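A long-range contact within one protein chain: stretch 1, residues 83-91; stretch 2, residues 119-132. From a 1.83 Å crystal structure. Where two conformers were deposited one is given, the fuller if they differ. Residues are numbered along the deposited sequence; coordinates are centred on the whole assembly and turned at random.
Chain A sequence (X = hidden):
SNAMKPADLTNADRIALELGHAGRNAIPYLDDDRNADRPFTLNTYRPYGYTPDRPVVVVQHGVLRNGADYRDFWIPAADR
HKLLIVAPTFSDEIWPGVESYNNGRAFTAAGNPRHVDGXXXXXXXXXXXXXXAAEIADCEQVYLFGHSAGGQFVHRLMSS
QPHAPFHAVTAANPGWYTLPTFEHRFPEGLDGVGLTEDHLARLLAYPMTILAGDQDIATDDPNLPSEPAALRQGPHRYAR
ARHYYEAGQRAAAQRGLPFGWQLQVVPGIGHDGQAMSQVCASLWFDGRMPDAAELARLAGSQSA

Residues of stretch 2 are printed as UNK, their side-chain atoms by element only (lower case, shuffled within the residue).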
# COMPACT_ATOMS: atom_id res chain seq x y z
N LEU A 83 -15.28 5.63 -7.73
CA LEU A 83 -14.43 5.36 -6.58
C LEU A 83 -13.90 6.67 -6.07
O LEU A 83 -13.51 7.51 -6.88
CB LEU A 83 -13.20 4.56 -7.05
CG LEU A 83 -13.52 3.36 -7.97
CD1 LEU A 83 -12.25 2.78 -8.55
CD2 LEU A 83 -14.32 2.32 -7.17
N LEU A 84 -13.75 6.80 -4.74
CA LEU A 84 -13.04 7.94 -4.18
C LEU A 84 -11.54 7.58 -4.07
O LEU A 84 -11.19 6.61 -3.43
CB LEU A 84 -13.61 8.26 -2.81
CG LEU A 84 -12.92 9.44 -2.09
CD1 LEU A 84 -13.19 10.76 -2.85
CD2 LEU A 84 -13.43 9.48 -0.61
N ILE A 85 -10.68 8.33 -4.73
CA ILE A 85 -9.24 8.03 -4.70
C ILE A 85 -8.51 8.88 -3.69
O ILE A 85 -8.65 10.11 -3.72
CB ILE A 85 -8.59 8.25 -6.11
CG1 ILE A 85 -9.35 7.45 -7.19
CG2 ILE A 85 -7.06 7.86 -6.07
CD1 ILE A 85 -9.55 5.93 -6.93
N VAL A 86 -7.76 8.26 -2.77
CA VAL A 86 -6.99 9.00 -1.77
C VAL A 86 -5.57 8.49 -1.81
O VAL A 86 -5.32 7.29 -1.53
CB VAL A 86 -7.54 8.75 -0.34
CG1 VAL A 86 -6.69 9.42 0.70
CG2 VAL A 86 -9.02 9.24 -0.23
N ALA A 87 -4.64 9.39 -2.13
CA ALA A 87 -3.23 9.06 -2.19
C ALA A 87 -2.45 9.82 -1.09
O ALA A 87 -2.01 10.97 -1.32
CB ALA A 87 -2.70 9.34 -3.57
N PRO A 88 -2.30 9.18 0.10
CA PRO A 88 -1.48 9.78 1.15
C PRO A 88 -0.05 9.91 0.62
O PRO A 88 0.56 8.90 0.26
CB PRO A 88 -1.56 8.77 2.31
CG PRO A 88 -2.86 7.94 2.01
CD PRO A 88 -2.84 7.86 0.50
N THR A 89 0.47 11.14 0.65
CA THR A 89 1.70 11.48 -0.05
C THR A 89 2.76 11.99 0.92
O THR A 89 2.54 13.00 1.59
CB THR A 89 1.39 12.54 -1.10
OG1 THR A 89 0.37 12.03 -1.96
CG2 THR A 89 2.62 12.85 -1.91
N PHE A 90 3.92 11.32 0.94
CA PHE A 90 4.96 11.58 1.97
C PHE A 90 6.18 12.11 1.27
O PHE A 90 6.88 11.37 0.58
CB PHE A 90 5.26 10.28 2.77
CG PHE A 90 4.05 9.74 3.50
CD1 PHE A 90 3.70 10.23 4.75
CD2 PHE A 90 3.20 8.79 2.89
CE1 PHE A 90 2.58 9.76 5.39
CE2 PHE A 90 2.09 8.31 3.51
CZ PHE A 90 1.75 8.82 4.76
N SER A 91 6.41 13.41 1.39
CA SER A 91 7.43 14.06 0.61
C SER A 91 8.82 13.64 1.08
O SER A 91 8.99 13.28 2.23
CB SER A 91 7.29 15.58 0.72
OG SER A 91 7.59 16.01 2.04
N UNK A 119 3.71 4.44 13.83
CA UNK A 119 4.40 4.19 12.55
C UNK A 119 3.66 4.91 11.43
O UNK A 119 2.46 5.19 11.54
c UNK A 119 5.76 0.52 13.07
c UNK A 119 4.54 2.68 12.23
c UNK A 119 6.86 -2.03 13.38
c UNK A 119 5.35 1.87 13.23
c UNK A 119 5.60 -0.43 12.05
c UNK A 119 7.05 -1.10 14.40
c UNK A 119 6.15 -1.71 12.22
c UNK A 119 6.49 0.16 14.23
n UNK A 119 6.51 1.25 15.07
c UNK A 119 5.83 2.28 14.46
N UNK A 120 4.39 5.22 10.36
CA UNK A 120 3.82 5.93 9.19
C UNK A 120 2.58 5.15 8.69
O UNK A 120 1.57 5.75 8.28
c UNK A 120 4.39 7.14 6.98
o UNK A 120 6.13 6.40 8.59
c UNK A 120 4.85 6.05 8.05
N UNK A 121 2.64 3.81 8.76
CA UNK A 121 1.54 2.95 8.25
C UNK A 121 0.21 3.25 8.92
O UNK A 121 -0.85 3.09 8.29
c UNK A 121 3.24 1.05 8.01
c UNK A 121 3.76 1.55 6.82
c UNK A 121 5.29 -0.24 8.37
c UNK A 121 1.84 1.48 8.49
c UNK A 121 5.80 0.29 7.18
o UNK A 121 7.07 -0.16 6.77
c UNK A 121 5.06 1.18 6.40
c UNK A 121 4.01 0.16 8.77
N UNK A 122 0.26 3.58 10.21
CA UNK A 122 -0.94 3.77 11.06
C UNK A 122 -1.77 5.00 10.66
O UNK A 122 -2.96 5.14 11.05
c UNK A 122 -0.53 3.88 12.55
N UNK A 123 -1.15 5.91 9.92
CA UNK A 123 -1.79 7.11 9.41
C UNK A 123 -2.90 6.77 8.42
O UNK A 123 -3.87 7.52 8.32
c UNK A 123 -0.48 9.59 10.65
c UNK A 123 1.30 9.37 8.94
c UNK A 123 -0.75 7.99 8.73
c UNK A 123 0.26 8.63 9.71
N UNK A 124 -2.77 5.67 7.67
CA UNK A 124 -3.85 5.29 6.70
C UNK A 124 -5.20 5.13 7.40
O UNK A 124 -6.18 5.81 7.04
c UNK A 124 -3.49 4.06 5.86
c UNK A 124 -2.26 4.36 5.05
c UNK A 124 -4.70 3.62 4.93
N UNK A 125 -5.27 4.27 8.40
CA UNK A 125 -6.51 4.12 9.15
C UNK A 125 -7.05 5.42 9.78
O UNK A 125 -8.29 5.64 9.82
c UNK A 125 -6.40 2.99 10.18
N UNK A 126 -6.15 6.28 10.26
CA UNK A 126 -6.59 7.54 10.89
C UNK A 126 -7.26 8.45 9.86
O UNK A 126 -8.32 9.06 10.14
c UNK A 126 -2.11 7.23 14.87
n UNK A 126 -3.33 7.70 14.64
c UNK A 126 -5.43 8.26 11.56
n UNK A 126 -1.17 7.30 13.93
c UNK A 126 -3.75 8.33 13.39
c UNK A 126 -4.72 7.45 12.62
n UNK A 126 -1.83 6.69 16.05
N UNK A 127 -6.65 8.54 8.68
CA UNK A 127 -7.21 9.34 7.61
C UNK A 127 -8.58 8.78 7.25
O UNK A 127 -9.54 9.56 7.13
c UNK A 127 -7.10 9.94 5.13
c UNK A 127 -6.31 9.37 6.34
c UNK A 127 -5.04 10.19 6.63
N UNK A 128 -8.68 7.44 7.14
CA UNK A 128 -10.00 6.79 6.85
C UNK A 128 -11.05 7.15 7.90
O UNK A 128 -12.21 7.43 7.57
c UNK A 128 -8.72 3.26 5.50
c UNK A 128 -9.88 5.25 6.68
c UNK A 128 -9.08 4.77 5.44
c UNK A 128 -9.82 5.11 4.14
N UNK A 129 -10.65 7.16 9.17
CA UNK A 129 -11.64 7.44 10.25
C UNK A 129 -12.15 8.89 10.11
O UNK A 129 -13.32 9.21 10.40
c UNK A 129 -10.97 7.26 11.59
N UNK A 130 -11.26 9.78 9.65
CA UNK A 130 -11.63 11.13 9.39
C UNK A 130 -12.51 11.38 8.18
O UNK A 130 -13.40 12.27 8.23
o UNK A 130 -11.02 12.75 11.69
c UNK A 130 -10.11 12.43 10.94
c UNK A 130 -10.41 12.05 9.49
n UNK A 130 -8.86 12.37 11.32
N UNK A 131 -12.30 10.58 7.13
CA UNK A 131 -13.17 10.57 5.93
C UNK A 131 -14.56 10.13 6.35
O UNK A 131 -15.57 10.72 5.95
c UNK A 131 -10.55 9.46 3.20
c UNK A 131 -11.27 10.28 4.29
c UNK A 131 -13.55 9.39 3.65
c UNK A 131 -12.56 9.65 4.82
N UNK A 132 -14.61 9.10 7.19
CA UNK A 132 -15.89 8.66 7.76
C UNK A 132 -16.57 9.66 8.72
O UNK A 132 -17.79 9.85 8.63
c UNK A 132 -16.82 6.33 8.35
c UNK A 132 -15.67 7.31 8.45
n UNK A 132 -16.04 4.95 10.27
c UNK A 132 -16.62 4.12 11.14
n UNK A 132 -17.52 3.22 10.72
n UNK A 132 -16.31 4.19 12.43
c UNK A 132 -16.31 4.97 8.83

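Position 119 carries one carbon followed by fused five- and six-membered rings of eight carbons and one nitrogen; it stays out of reach of stretch 1. This indole is Trp119, whose backbone O accepts a hydrogen bond from the N of residue 122 (3.0 Å). Position 120 has one carbon bearing an oxygen and a second carbon, and that terminal carbon lies 3.6 Å from Phe90 CE1, over one face of the ring. A beta-branched side chain with one hydroxyl is threonine; Thr120 turns its methyl to the aromatic face, while OG1 is hydrogen-bonded elsewhere in the structure. At 121 a single carbon leads to a six-carbon ring bearing one oxygen, and the CA-to-CB bond points away from stretch 1: Tyr121. Position 122 has one carbon, out of reach of the strand, and is Ala122.

Position 123 shows four carbons forked at the second, one tip of the fork lying 3.8 Å from Phe90 CE1. With the fork at the second carbon it is Leu123, and its CD1 sits at the edge of the phenyl ring, near the ring plane. Position 124 has three carbons, one carrying the other two, and its CA-to-CB bond runs sideways; this is Val124, its CG2 4.7 Å from Pro88 CG. A lone carbon at 125, out of reach of stretch 1, gives Ala125. At 126, three carbons run to a nitrogen and then to a carbon with two more nitrogens, the guanidinium of Arg126, which is also out of reach.

Position 127 again has one carbon carrying two others, and one of these lies 4.5 Å from Val86 CG1. It is Val127, directed toward the strand. Position 128 has four carbons forked at the second; its CA-to-CB bond runs sideways and, although its end comes nearer, Leu128 makes no contact. A single carbon at 129 marks the exposed Ala129. Two carbons, the second bearing one oxygen and one nitrogen, identify 130 as the amide Asn130, likewise out of reach.

Position 131 has four carbons forked at the first, one arm two carbons long. The end of the long arm is 3.8 Å from Val86 CG2 and the short arm 4.3 Å from Leu84 CD2. The fork at the first carbon makes this Ile131, touching two strand residues through different branches. At 132, three carbons, a nitrogen and a carbon with two nitrogens make the exposed Arg132.

The contact is apolar throughout, with no hydrogen bond between the stretches. Strand 84-89 and the helix run at 136° to each other, their axes 10.3 Å apart at closest approach, a gap filled by side chains. Alternation along the strand turns Leu84, Val86 and Pro88 toward the helix, and Phe90 continues the row beyond it. Leu123, Val127 and Ile131, spaced four apart, recur on one helical face to meet Phe90, Val86 and Leu84; Pro88 faces the helix without close contact. At one end, Thr120 CG2 makes a CH-pi contact 3.9 Å from the Phe90 ring centroid, 23° off the normal.

Stretch 2 119-132: WTYALVARVLANIR
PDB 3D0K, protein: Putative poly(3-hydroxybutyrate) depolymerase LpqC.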